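Local coordinates for S-layer domain-containing protein (Ruminiclostridium thermocellum ATCC 27405, PDB 4QVS) that is of unknown function but carries a concanavalin A-like lectin/glucanase domain, consistent with a carbohydrate-related role at the bacterial cell surface, at residues W8-E13 with K23-N28; A32-A37 with D56-P61; K109-M114 with E122-S127; G145-L150 with V157-T162; I179-Q184 with N194-G199. One frame throughout, in Å; residues are numbered along the deposited sequence.

Contact 1 (W8-E13 with K23-N28); sequences WYMFDE and KDYKGN. With NA (sodium ion), chain C.
The N-terminal strand 7-9 and the sodium-binding loop that follows it meet a type I turn, D24 to G27, built round an Asx turn. D24 OD1 takes two backbone N-H groups, W8 N across the contact at 2.8 Å and K26 N within the turn, from opposite faces of the carboxylate. An aspartate suits this place because one oxygen can close its own turn and still hold the strand. Y25 N returns a bond to W8 O at 2.9 Å. The side chain of M10, a selenomethionine, lies over one face of the Y25 ring, SE in a Met-aromatic contact and CG in a CH-pi contact; both hold for one of two Y25 conformers, and their detail is doubtful. Beyond, the chain binds sodium through M10 O at 2.3 Å and D12 OD1 at 2.5 Å. N45 O and N47 O of the same chain and D202 OD1 of the second subunit add to the site. W8 NE1 bonds D203 of that subunit, and W8 and Y9 pair with one of its strands, while the Y9 side chain packs on A32 of strand 32-35.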
# COMPACT_ATOMS: atom_id res chain seq x y z
N TRP A 8 20.29 5.98 18.87
CA TRP A 8 19.21 6.93 18.62
C TRP A 8 19.75 8.29 18.17
O TRP A 8 20.28 9.05 18.97
CB TRP A 8 18.36 7.10 19.89
CG TRP A 8 17.20 7.99 19.73
CD1 TRP A 8 16.71 8.51 18.58
CD2 TRP A 8 16.26 8.37 20.77
NE1 TRP A 8 15.54 9.24 18.85
CE2 TRP A 8 15.26 9.16 20.18
CE3 TRP A 8 16.20 8.13 22.15
CZ2 TRP A 8 14.17 9.71 20.93
CZ3 TRP A 8 15.12 8.69 22.90
CH2 TRP A 8 14.14 9.46 22.27
N TYR A 9 19.56 8.60 16.89
CA TYR A 9 19.94 9.88 16.31
C TYR A 9 18.70 10.77 16.22
O TYR A 9 17.77 10.50 15.46
CB TYR A 9 20.62 9.69 14.96
CG TYR A 9 21.93 8.94 15.13
CD1 TYR A 9 23.08 9.60 15.64
CD2 TYR A 9 22.01 7.59 14.91
CE1 TYR A 9 24.27 8.92 15.88
CE2 TYR A 9 23.22 6.92 15.11
CZ TYR A 9 24.33 7.59 15.61
OH TYR A 9 25.49 6.88 15.81
N MSE A 10 18.71 11.84 17.01
CA MSE A 10 17.59 12.78 17.08
C MSE A 10 17.86 13.90 16.13
O MSE A 10 16.97 14.68 15.85
CB MSE A 10 17.48 13.33 18.49
CG MSE A 10 17.13 12.25 19.50
SE MSE A 10 16.91 13.19 21.22
CE MSE A 10 15.12 13.87 20.74
N PHE A 11 19.11 14.04 15.69
CA PHE A 11 19.47 15.06 14.72
C PHE A 11 18.96 16.47 15.05
O PHE A 11 18.54 17.21 14.13
CB PHE A 11 18.96 14.67 13.32
CG PHE A 11 19.51 13.38 12.79
CD1 PHE A 11 20.90 13.24 12.54
CD2 PHE A 11 18.69 12.33 12.45
CE1 PHE A 11 21.39 12.07 12.01
CE2 PHE A 11 19.20 11.15 11.92
CZ PHE A 11 20.57 11.02 11.72
N ASP A 12 19.01 16.86 16.33
CA ASP A 12 18.54 18.18 16.76
C ASP A 12 19.59 19.27 16.76
O ASP A 12 19.28 20.43 16.50
CB ASP A 12 17.90 18.11 18.15
CG ASP A 12 16.58 17.34 18.14
OD1 ASP A 12 15.95 17.26 17.05
OD2 ASP A 12 16.19 16.80 19.18
N GLU A 13 20.85 18.93 17.02
CA GLU A 13 21.87 19.94 17.14
C GLU A 13 23.24 19.31 17.05
O GLU A 13 23.51 18.32 17.72
CB GLU A 13 21.72 20.58 18.51
CG GLU A 13 22.53 21.85 18.70
CD GLU A 13 22.24 22.47 20.04
OE1 GLU A 13 22.40 21.77 21.06
OE2 GLU A 13 21.83 23.66 20.09
N LYS A 23 25.19 13.20 17.78
CA LYS A 23 25.45 12.11 18.70
C LYS A 23 24.35 11.09 18.76
O LYS A 23 23.19 11.34 18.35
CB LYS A 23 25.64 12.65 20.13
CG LYS A 23 24.36 13.16 20.76
CD LYS A 23 24.54 13.55 22.21
CE LYS A 23 23.22 14.11 22.74
NZ LYS A 23 23.28 14.37 24.20
N ASP A 24 24.76 9.92 19.23
CA ASP A 24 23.88 8.84 19.57
C ASP A 24 23.38 9.11 21.00
O ASP A 24 24.14 9.00 21.94
CB ASP A 24 24.66 7.54 19.60
CG ASP A 24 23.88 6.43 20.21
OD1 ASP A 24 22.65 6.57 20.31
OD2 ASP A 24 24.50 5.43 20.59
N TYR A 25 22.11 9.43 21.16
CA TYR A 25 21.55 9.66 22.51
C TYR A 25 21.65 8.49 23.47
O TYR A 25 21.63 8.68 24.68
CB TYR A 25 20.11 10.12 22.40
CG TYR A 25 20.05 11.57 22.11
CD1 TYR A 25 20.30 12.05 20.84
CD2 TYR A 25 19.78 12.48 23.12
CE1 TYR A 25 20.27 13.39 20.57
CE2 TYR A 25 19.74 13.83 22.86
CZ TYR A 25 19.99 14.28 21.59
OH TYR A 25 19.94 15.62 21.35
N LYS A 26 21.77 7.27 22.94
CA LYS A 26 21.91 6.08 23.80
C LYS A 26 23.37 5.98 24.32
O LYS A 26 23.65 5.21 25.21
CB LYS A 26 21.53 4.79 23.07
CG LYS A 26 20.05 4.68 22.69
CD LYS A 26 19.19 4.39 23.90
CE LYS A 26 17.74 4.79 23.65
NZ LYS A 26 16.98 5.07 24.93
N GLY A 27 24.30 6.74 23.74
CA GLY A 27 25.70 6.75 24.22
C GLY A 27 26.34 5.40 24.06
O GLY A 27 27.03 4.93 24.96
N ASN A 28 26.06 4.75 22.93
CA ASN A 28 26.68 3.46 22.59
C ASN A 28 27.47 3.50 21.30
O ASN A 28 28.24 2.58 21.04
CB ASN A 28 25.64 2.36 22.48
CG ASN A 28 24.88 2.12 23.76
OD1 ASN A 28 23.63 2.11 23.78
ND2 ASN A 28 25.61 1.94 24.85
NA NA C . 14.82 15.49 15.71
O HOH W 1 21.52 13.06 17.25
O HOH W 2 24.22 15.90 18.48
O HOH W 3 14.34 14.32 17.29

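Contact 2 (A32-A37 with D56-P61); sequences AVLYSA and DYVALP
Backbone hydrogen bonds join V33 to A59 and Y35 to Y57 in both directions. V33 N to A59 O is 2.8 Å. The bond from Y57 N to Y35 O is longer, 3.1 Å. Just past this pair, S36 OG lies 2.7 Å from D56 OD2; S36 OG is also near S50 O, so which acceptor takes its proton is not settled. A water accepts from A37 N and donates to D56 OD2, which also receives D52 N, so a carboxylate serves well where the strand begins. These bonds make strands 32-35 and 57-60 antiparallel neighbours in a small sheet, with strand 21-22 on the far side of 32-35. V58, A59 and L60 pair with a strand of the second subunit, so the sheet runs on into it. On the face carrying V33, Y35, Y57 and A59, the two tyrosine rings are nearly parallel, 21° apart, but slid so that they barely overlap. Y35 CD2 lies 3.3 Å from Y57 CZ, and Y57 OH sits over the rim of the Y35 ring. The small A59 CB fits at the Y35 ring edge, 4.0 Å from Y35 CE2. On the opposite face L34 CD1 meets V58 CG2. A32 CB touches V58 CG1.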
# COMPACT_ATOMS: atom_id res chain seq x y z
N ALA A 32 26.99 10.43 14.17
CA ALA A 32 26.55 10.38 12.77
C ALA A 32 27.12 11.61 12.09
O ALA A 32 27.22 12.64 12.70
CB ALA A 32 25.03 10.37 12.67
N VAL A 33 27.52 11.51 10.82
CA VAL A 33 28.02 12.66 10.13
C VAL A 33 27.11 13.02 8.97
O VAL A 33 26.83 12.19 8.08
CB VAL A 33 29.47 12.40 9.60
CG1 VAL A 33 30.04 13.67 9.00
CG2 VAL A 33 30.36 11.92 10.76
N LEU A 34 26.74 14.29 8.90
CA LEU A 34 25.85 14.80 7.86
C LEU A 34 26.63 15.50 6.77
O LEU A 34 27.46 16.33 7.08
CB LEU A 34 24.89 15.85 8.46
CG LEU A 34 23.96 16.60 7.47
CD1 LEU A 34 23.17 15.60 6.65
CD2 LEU A 34 22.99 17.58 8.16
N TYR A 35 26.33 15.17 5.51
CA TYR A 35 26.88 15.84 4.34
C TYR A 35 25.66 16.46 3.63
O TYR A 35 24.94 15.79 2.88
CB TYR A 35 27.65 14.85 3.47
CG TYR A 35 28.82 14.20 4.21
CD1 TYR A 35 30.06 14.80 4.28
CD2 TYR A 35 28.64 13.00 4.86
CE1 TYR A 35 31.13 14.20 4.95
CE2 TYR A 35 29.66 12.40 5.55
CZ TYR A 35 30.90 13.00 5.58
OH TYR A 35 31.86 12.36 6.26
N SER A 36 25.43 17.74 3.89
CA SER A 36 24.30 18.48 3.31
C SER A 36 24.56 19.94 3.50
O SER A 36 25.03 20.37 4.57
CB SER A 36 22.99 18.11 4.05
OG SER A 36 21.90 18.77 3.44
N ALA A 37 24.32 20.73 2.46
CA ALA A 37 24.50 22.16 2.60
C ALA A 37 23.31 22.73 3.38
O ALA A 37 23.35 23.85 3.83
CB ALA A 37 24.63 22.83 1.25
N ASP A 56 23.38 14.58 -0.98
CA ASP A 56 23.37 14.62 0.48
C ASP A 56 23.10 13.27 1.09
O ASP A 56 22.27 12.52 0.60
CB ASP A 56 22.22 15.55 0.98
CG ASP A 56 22.47 16.98 0.65
OD1 ASP A 56 23.56 17.32 0.09
OD2 ASP A 56 21.57 17.78 0.94
N TYR A 57 23.72 13.01 2.24
CA TYR A 57 23.52 11.75 2.98
C TYR A 57 24.04 11.82 4.40
O TYR A 57 24.65 12.78 4.80
CB TYR A 57 24.23 10.58 2.26
CG TYR A 57 25.73 10.76 2.24
CD1 TYR A 57 26.31 11.61 1.33
CD2 TYR A 57 26.57 10.06 3.11
CE1 TYR A 57 27.69 11.78 1.29
CE2 TYR A 57 27.99 10.23 3.05
CZ TYR A 57 28.51 11.12 2.14
OH TYR A 57 29.87 11.40 2.02
N VAL A 58 23.89 10.73 5.13
CA VAL A 58 24.38 10.65 6.47
C VAL A 58 25.25 9.43 6.58
O VAL A 58 24.84 8.35 6.18
CB VAL A 58 23.20 10.52 7.48
CG1 VAL A 58 23.73 10.45 8.89
CG2 VAL A 58 22.26 11.72 7.31
N ALA A 59 26.44 9.61 7.16
CA ALA A 59 27.32 8.50 7.41
C ALA A 59 27.12 8.13 8.86
O ALA A 59 27.16 8.98 9.74
CB ALA A 59 28.81 8.87 7.17
N LEU A 60 26.90 6.84 9.10
CA LEU A 60 26.74 6.33 10.45
C LEU A 60 28.08 5.72 10.81
O LEU A 60 28.86 5.38 9.92
CB LEU A 60 25.65 5.27 10.50
CG LEU A 60 24.23 5.79 10.19
CD1 LEU A 60 23.27 4.64 10.00
CD2 LEU A 60 23.74 6.67 11.32
N PRO A 61 28.35 5.55 12.09
CA PRO A 61 29.69 4.97 12.42
C PRO A 61 29.72 3.49 12.11
O PRO A 61 28.67 2.81 12.16
CB PRO A 61 29.84 5.24 13.93
CG PRO A 61 28.43 5.51 14.42
CD PRO A 61 27.63 6.06 13.27
O HOH W 4 22.23 20.15 0.56

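Contact 3 (K109-M114 with E122-S127); sequences KIKFAM and EKTITS
K109 reaches S127 first, its CB 3.3 Å from S127 OG. At I110 the serine hydroxyl takes the place of a backbone carbonyl, S127 OG accepting from I110 N at 2.8 Å while S127 N donates to I110 O. With OG between the backbone N and the carbonyl carbon (chi1 61°), a short serine can put its oxygen there. K111 runs obliquely across T126 and T124, its CD 3.7 Å from T126 OG1; its NZ bonds Y192 of the second subunit. F112 N to I125 O and I125 N to F112 O are both 2.8 Å. This is the middle of an antiparallel beta hairpin, whose strand 123-126 is outermost within this chain in a four-strand sheet, while 110-115 lies beside 99-104. The F112 and I125 side chains lie side by side, pointing the same way, with I125 CD1 at the ring edge, 3.8 Å from F112 CD2. A113, on the other face with K111, is small enough to let the E122 carboxylate lie against its methyl, E122 OE1 3.4 Å from A113 CB. E122 OE2 is held by R101 and Y99. M114, a selenomethionine, pairs with K123, K123 N meeting M114 O at 2.8 Å.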
# COMPACT_ATOMS: atom_id res chain seq x y z
N LYS A 109 6.05 2.67 -2.65
CA LYS A 109 6.31 1.45 -1.89
C LYS A 109 7.75 1.55 -1.38
O LYS A 109 8.48 2.48 -1.74
CB LYS A 109 6.20 0.22 -2.76
CG LYS A 109 4.84 0.02 -3.37
CD LYS A 109 4.72 -1.33 -4.03
CE LYS A 109 5.62 -1.48 -5.22
NZ LYS A 109 5.05 -2.50 -6.14
N ILE A 110 8.10 0.62 -0.48
CA ILE A 110 9.44 0.52 0.08
C ILE A 110 9.83 -0.95 0.01
O ILE A 110 8.97 -1.83 0.01
CB ILE A 110 9.57 1.00 1.55
CG1 ILE A 110 8.67 0.22 2.49
CG2 ILE A 110 9.29 2.49 1.65
CD1 ILE A 110 8.65 0.71 3.94
N LYS A 111 11.13 -1.18 -0.09
CA LYS A 111 11.65 -2.53 -0.15
C LYS A 111 12.86 -2.69 0.73
O LYS A 111 13.74 -1.82 0.80
CB LYS A 111 12.10 -2.86 -1.57
CG LYS A 111 12.59 -4.29 -1.73
CD LYS A 111 12.77 -4.65 -3.19
CE LYS A 111 14.02 -3.96 -3.73
NZ LYS A 111 14.05 -3.94 -5.22
N PHE A 112 12.91 -3.82 1.39
CA PHE A 112 14.02 -4.15 2.21
C PHE A 112 14.63 -5.37 1.57
O PHE A 112 13.94 -6.25 1.14
CB PHE A 112 13.57 -4.41 3.64
CG PHE A 112 14.66 -4.81 4.52
CD1 PHE A 112 15.70 -3.92 4.80
CD2 PHE A 112 14.70 -6.07 5.05
CE1 PHE A 112 16.76 -4.28 5.61
CE2 PHE A 112 15.77 -6.46 5.87
CZ PHE A 112 16.80 -5.55 6.14
N ALA A 113 15.94 -5.36 1.48
CA ALA A 113 16.71 -6.44 0.83
C ALA A 113 17.92 -6.78 1.67
O ALA A 113 18.51 -5.90 2.28
CB ALA A 113 17.18 -6.01 -0.54
N MSE A 114 18.23 -8.08 1.74
CA MSE A 114 19.41 -8.61 2.41
C MSE A 114 19.99 -9.54 1.42
O MSE A 114 19.24 -10.28 0.75
CB MSE A 114 19.10 -9.49 3.62
CG MSE A 114 18.25 -8.78 4.68
SE MSE A 114 18.41 -9.60 6.45
CE MSE A 114 20.36 -9.53 6.66
N GLU A 122 19.52 -10.76 -3.91
CA GLU A 122 18.72 -10.14 -2.86
C GLU A 122 17.48 -10.92 -2.46
O GLU A 122 16.77 -11.43 -3.31
CB GLU A 122 18.30 -8.75 -3.28
CG GLU A 122 19.44 -7.75 -3.24
CD GLU A 122 18.96 -6.35 -3.60
OE1 GLU A 122 17.77 -6.19 -3.90
OE2 GLU A 122 19.77 -5.40 -3.60
N LYS A 123 17.29 -11.08 -1.16
CA LYS A 123 16.07 -11.65 -0.58
C LYS A 123 15.39 -10.39 -0.09
O LYS A 123 15.99 -9.62 0.66
CB LYS A 123 16.32 -12.58 0.61
CG LYS A 123 17.25 -13.75 0.38
CD LYS A 123 16.83 -14.58 -0.80
CE LYS A 123 17.89 -15.62 -1.10
NZ LYS A 123 17.65 -16.16 -2.46
N THR A 124 14.13 -10.21 -0.45
CA THR A 124 13.45 -8.96 -0.21
C THR A 124 12.09 -9.02 0.44
O THR A 124 11.45 -10.07 0.49
CB THR A 124 13.16 -8.36 -1.55
OG1 THR A 124 12.21 -9.19 -2.21
CG2 THR A 124 14.43 -8.32 -2.39
N ILE A 125 11.65 -7.86 0.92
CA ILE A 125 10.30 -7.66 1.44
C ILE A 125 9.86 -6.37 0.82
O ILE A 125 10.58 -5.37 0.89
CB ILE A 125 10.23 -7.43 2.95
CG1 ILE A 125 11.24 -8.29 3.70
CG2 ILE A 125 8.81 -7.67 3.44
CD1 ILE A 125 11.39 -7.90 5.15
N THR A 126 8.68 -6.35 0.21
CA THR A 126 8.18 -5.15 -0.46
C THR A 126 6.81 -4.77 0.06
O THR A 126 5.97 -5.63 0.23
CB THR A 126 8.10 -5.39 -1.98
OG1 THR A 126 9.35 -5.89 -2.46
CG2 THR A 126 7.78 -4.10 -2.69
N SER A 127 6.58 -3.49 0.31
CA SER A 127 5.26 -3.06 0.80
C SER A 127 4.15 -3.18 -0.27
O SER A 127 4.44 -3.35 -1.46
CB SER A 127 5.33 -1.65 1.37
OG SER A 127 5.74 -0.70 0.41

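Contact 4 (G145-L150 with V157-T162); sequences GDTGTL and VGENNT
Backbone hydrogen bonds tie G148 to N160 and L150 to its two partners, V157 and G158. V157 N to L150 O is 2.9 Å and almost straight, 178° at the hydrogen, whereas the bonds between G148 and N160 are longer. G148 N meets N160 O at 3.2 Å from above the carbonyl plane, 48° out of it. Beside these bonds, E159 CA approaches G148 O at 3.2 Å in a CA-H...O contact, one of three such contacts along the pair.

Within 157-162, N160 OD1 holds the strand end. It accepts from T162 N at 2.8 Å, an Asx turn, and from T162 OG1 at 2.6 Å, the hydroxyl reaching a lone pair in the amide plane. An asparagine fits the strand end because its carbonyl can hold the chain where it turns, and its ND2 still bonds T124 of the second subunit.

Apolar and mixed packing is lighter. L150 CB touches V157 CG2 at 3.7 Å. V157 CG2 stands between its own backbone N and carbonyl carbon, and in that position also lies near L150 O. T149 and E159 lie side by side, T149 OG1 3.6 Å from E159 CG, and the carboxylate beyond bonds N156. A side chain at G158 would come close to L150 CD1, so glycine suits the place. I125 of the second subunit packs against L150 and N160. Together the strands form an antiparallel beta hairpin, 147-152 with 155-160, the latter outermost within this chain in a three-strand sheet that continues to 137-144, consistent with an all-beta concanavalin A-like fold.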
# COMPACT_ATOMS: atom_id res chain seq x y z
N GLY A 145 -15.66 -18.78 2.17
CA GLY A 145 -15.96 -19.19 3.52
C GLY A 145 -15.81 -17.92 4.32
O GLY A 145 -16.22 -16.87 3.85
N ASP A 146 -15.15 -18.01 5.47
CA ASP A 146 -14.95 -16.85 6.36
C ASP A 146 -13.84 -15.90 5.94
O ASP A 146 -13.67 -14.85 6.57
CB ASP A 146 -14.65 -17.33 7.79
CG ASP A 146 -15.81 -18.06 8.42
OD1 ASP A 146 -16.83 -18.25 7.73
OD2 ASP A 146 -15.71 -18.45 9.60
N THR A 147 -13.09 -16.24 4.90
CA THR A 147 -11.97 -15.42 4.46
C THR A 147 -12.25 -14.56 3.25
O THR A 147 -12.60 -15.08 2.19
CB THR A 147 -10.78 -16.32 4.11
OG1 THR A 147 -10.48 -17.14 5.24
CG2 THR A 147 -9.57 -15.48 3.74
N GLY A 148 -12.04 -13.26 3.40
CA GLY A 148 -12.23 -12.30 2.31
C GLY A 148 -10.89 -11.75 1.90
O GLY A 148 -10.06 -11.49 2.76
N THR A 149 -10.67 -11.52 0.61
CA THR A 149 -9.36 -11.01 0.14
C THR A 149 -9.44 -9.87 -0.88
O THR A 149 -10.23 -9.90 -1.82
CB THR A 149 -8.55 -12.17 -0.46
OG1 THR A 149 -8.46 -13.22 0.51
CG2 THR A 149 -7.13 -11.72 -0.85
N LEU A 150 -8.60 -8.86 -0.67
CA LEU A 150 -8.48 -7.75 -1.59
C LEU A 150 -7.27 -7.96 -2.43
O LEU A 150 -6.19 -8.31 -1.92
CB LEU A 150 -8.26 -6.45 -0.86
CG LEU A 150 -9.48 -5.81 -0.25
CD1 LEU A 150 -9.09 -4.63 0.64
CD2 LEU A 150 -10.40 -5.37 -1.38
N VAL A 157 -3.52 -7.80 -1.01
CA VAL A 157 -3.25 -6.58 -0.22
C VAL A 157 -4.05 -6.44 1.11
O VAL A 157 -4.04 -5.39 1.74
CB VAL A 157 -3.43 -5.32 -1.11
CG1 VAL A 157 -2.36 -5.28 -2.20
CG2 VAL A 157 -4.84 -5.27 -1.73
N GLY A 158 -4.73 -7.51 1.52
CA GLY A 158 -5.50 -7.52 2.76
C GLY A 158 -6.40 -8.75 2.82
O GLY A 158 -6.80 -9.27 1.78
N GLU A 159 -6.67 -9.21 4.04
CA GLU A 159 -7.56 -10.35 4.34
C GLU A 159 -8.25 -10.15 5.68
O GLU A 159 -7.77 -9.43 6.56
CB GLU A 159 -6.80 -11.67 4.50
CG GLU A 159 -6.31 -12.36 3.26
CD GLU A 159 -5.46 -13.56 3.64
OE1 GLU A 159 -5.81 -14.28 4.61
OE2 GLU A 159 -4.43 -13.78 2.99
N ASN A 160 -9.36 -10.84 5.84
CA ASN A 160 -10.06 -10.85 7.10
C ASN A 160 -10.71 -12.21 7.15
O ASN A 160 -11.71 -12.48 6.49
CB ASN A 160 -11.07 -9.71 7.20
CG ASN A 160 -11.88 -9.75 8.49
OD1 ASN A 160 -12.00 -10.80 9.12
ND2 ASN A 160 -12.46 -8.61 8.87
N ASN A 161 -10.11 -13.06 7.97
CA ASN A 161 -10.52 -14.44 8.11
C ASN A 161 -11.74 -14.63 9.01
O ASN A 161 -12.12 -15.76 9.28
CB ASN A 161 -9.30 -15.23 8.61
CG ASN A 161 -8.06 -15.02 7.74
OD1 ASN A 161 -8.16 -14.87 6.52
ND2 ASN A 161 -6.89 -15.01 8.36
N THR A 162 -12.36 -13.55 9.46
CA THR A 162 -13.52 -13.62 10.35
C THR A 162 -14.83 -13.18 9.70
O THR A 162 -15.70 -12.64 10.38
CB THR A 162 -13.32 -12.67 11.54
OG1 THR A 162 -13.55 -11.32 11.11
CG2 THR A 162 -11.92 -12.81 12.13

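Contact 5 (I179-Q184 with N194-G199); sequences IGKSHQ and NSYLHG
A loop-to-loop contact joins G180 and K181 to Y196 and L197, the two arms of the long excursion between strands 176-179 and 200-207. One direct hydrogen bond spans it, L197 N to G180 O at 3.2 Å and 165° at the hydrogen. The same G180 O lies 3.4 Å from Y196 CA, in a CA-H...O contact. G180 has a positive phi (91°), and a side chain there would crowd the preceding carbonyl, so glycine suits the bend; L197 CB comes to 3.8 Å from G180 CA. Further out, a water accepts from S182 N and donates to S195 O at 2.9 Å, bridging the arms where they have parted. The loop belongs to what is probably a concanavalin A-like domain, and it reaches the second subunit: I179, H198 and G199 pair with one of its strands, and S182 OG bonds its R101. K181 and Y196 lie side by side, pointing the same way. The lysine chain is extended, CG anti to the backbone N (chi1 175°), and its methylenes run beside the ring, K181 CG 3.9 Å from Y196 CE2. Lysine thus spends its aliphatic part on tyrosine, whose ring also has the bridging water over the rim of one face.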
# COMPACT_ATOMS: atom_id res chain seq x y z
N ILE A 179 -22.31 1.08 -9.23
CA ILE A 179 -20.89 1.27 -9.36
C ILE A 179 -20.77 2.77 -9.25
O ILE A 179 -21.33 3.48 -10.06
CB ILE A 179 -20.32 0.83 -10.73
CG1 ILE A 179 -20.46 -0.66 -10.92
CG2 ILE A 179 -18.85 1.19 -10.83
CD1 ILE A 179 -20.06 -1.17 -12.30
N GLY A 180 -20.00 3.25 -8.28
CA GLY A 180 -19.74 4.68 -8.19
C GLY A 180 -20.68 5.54 -7.35
O GLY A 180 -20.51 6.76 -7.26
N LYS A 181 -21.65 4.89 -6.71
CA LYS A 181 -22.62 5.54 -5.88
C LYS A 181 -22.84 4.57 -4.75
O LYS A 181 -22.64 3.36 -4.91
CB LYS A 181 -23.92 5.74 -6.68
CG LYS A 181 -25.14 6.32 -5.95
CD LYS A 181 -26.29 6.45 -6.92
CE LYS A 181 -27.59 6.85 -6.18
NZ LYS A 181 -28.63 7.13 -7.18
N SER A 182 -23.13 5.13 -3.59
CA SER A 182 -23.57 4.36 -2.47
C SER A 182 -25.05 4.71 -2.16
O SER A 182 -25.49 5.82 -2.39
CB SER A 182 -22.79 4.75 -1.24
OG SER A 182 -23.35 4.10 -0.11
N HIS A 183 -25.77 3.76 -1.60
CA HIS A 183 -27.13 4.03 -1.06
C HIS A 183 -26.95 4.74 0.28
O HIS A 183 -25.84 4.81 0.84
CB HIS A 183 -27.90 2.73 -0.83
CG HIS A 183 -27.49 1.98 0.39
ND1 HIS A 183 -26.29 1.30 0.48
CD2 HIS A 183 -28.14 1.74 1.56
CE1 HIS A 183 -26.20 0.71 1.66
NE2 HIS A 183 -27.31 0.97 2.34
N GLN A 184 -28.07 5.23 0.83
CA GLN A 184 -28.05 5.94 2.09
C GLN A 184 -28.06 4.93 3.20
O GLN A 184 -29.03 4.16 3.32
CB GLN A 184 -29.32 6.82 2.24
CG GLN A 184 -29.20 7.78 3.40
CD GLN A 184 -30.41 8.67 3.57
OE1 GLN A 184 -31.52 8.31 3.20
NE2 GLN A 184 -30.21 9.83 4.16
N ASN A 194 -23.71 10.09 -0.76
CA ASN A 194 -23.55 11.34 -1.51
C ASN A 194 -22.12 11.64 -1.98
O ASN A 194 -21.83 12.74 -2.38
CB ASN A 194 -24.17 12.53 -0.78
CG ASN A 194 -25.68 12.44 -0.71
OD1 ASN A 194 -26.36 11.94 -1.63
ND2 ASN A 194 -26.23 12.95 0.39
N SER A 195 -21.23 10.67 -1.94
CA SER A 195 -19.96 10.87 -2.62
C SER A 195 -20.09 10.05 -3.91
O SER A 195 -20.71 8.97 -3.90
CB SER A 195 -18.79 10.40 -1.76
OG SER A 195 -17.60 10.38 -2.55
N TYR A 196 -19.53 10.57 -5.01
CA TYR A 196 -19.52 9.92 -6.30
C TYR A 196 -18.08 9.70 -6.86
O TYR A 196 -17.21 10.58 -6.87
CB TYR A 196 -20.37 10.71 -7.30
CG TYR A 196 -21.87 10.63 -6.98
CD1 TYR A 196 -22.42 11.34 -5.93
CD2 TYR A 196 -22.72 9.82 -7.73
CE1 TYR A 196 -23.79 11.27 -5.64
CE2 TYR A 196 -24.09 9.77 -7.47
CZ TYR A 196 -24.61 10.47 -6.39
OH TYR A 196 -25.96 10.39 -6.09
N LEU A 197 -17.84 8.49 -7.32
CA LEU A 197 -16.56 8.13 -7.87
C LEU A 197 -16.18 8.97 -9.08
O LEU A 197 -16.96 9.16 -10.03
CB LEU A 197 -16.53 6.65 -8.25
CG LEU A 197 -15.17 6.08 -8.68
CD1 LEU A 197 -14.16 6.19 -7.54
CD2 LEU A 197 -15.34 4.63 -9.11
N HIS A 198 -14.96 9.51 -9.02
CA HIS A 198 -14.33 10.23 -10.10
C HIS A 198 -13.28 9.30 -10.73
O HIS A 198 -12.20 9.04 -10.16
CB HIS A 198 -13.72 11.52 -9.59
CG HIS A 198 -13.15 12.36 -10.68
ND1 HIS A 198 -12.08 13.21 -10.48
CD2 HIS A 198 -13.44 12.42 -12.00
CE1 HIS A 198 -11.78 13.81 -11.62
NE2 HIS A 198 -12.58 13.33 -12.56
N GLY A 199 -13.62 8.75 -11.89
CA GLY A 199 -12.72 7.85 -12.59
C GLY A 199 -13.34 7.08 -13.71
O GLY A 199 -14.47 7.39 -14.15
O HOH W 5 -23.46 8.27 -3.39

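Overall arrangement
From the N terminus, contact 1 closes the first short loop, bringing strand 7-9 and its sodium site against the turn after strand 21-22. Contact 2 then closes a longer loop that includes strands 40-42 and 47-52; it touches contact 1, where Y9 packs on L60 and P61. Contacts 3 and 4 close two beta hairpins in separate sheets, their contact centres about 24 Å apart. Contact 5 gathers the final long loop before strand 200-207. The five follow in series, none nesting or crossing. Contacts 1 and 2 lie across the chain's centre from 4 and 5, and all five touch the second subunit, whose strands extend the pairing at contacts 1, 2 and 5.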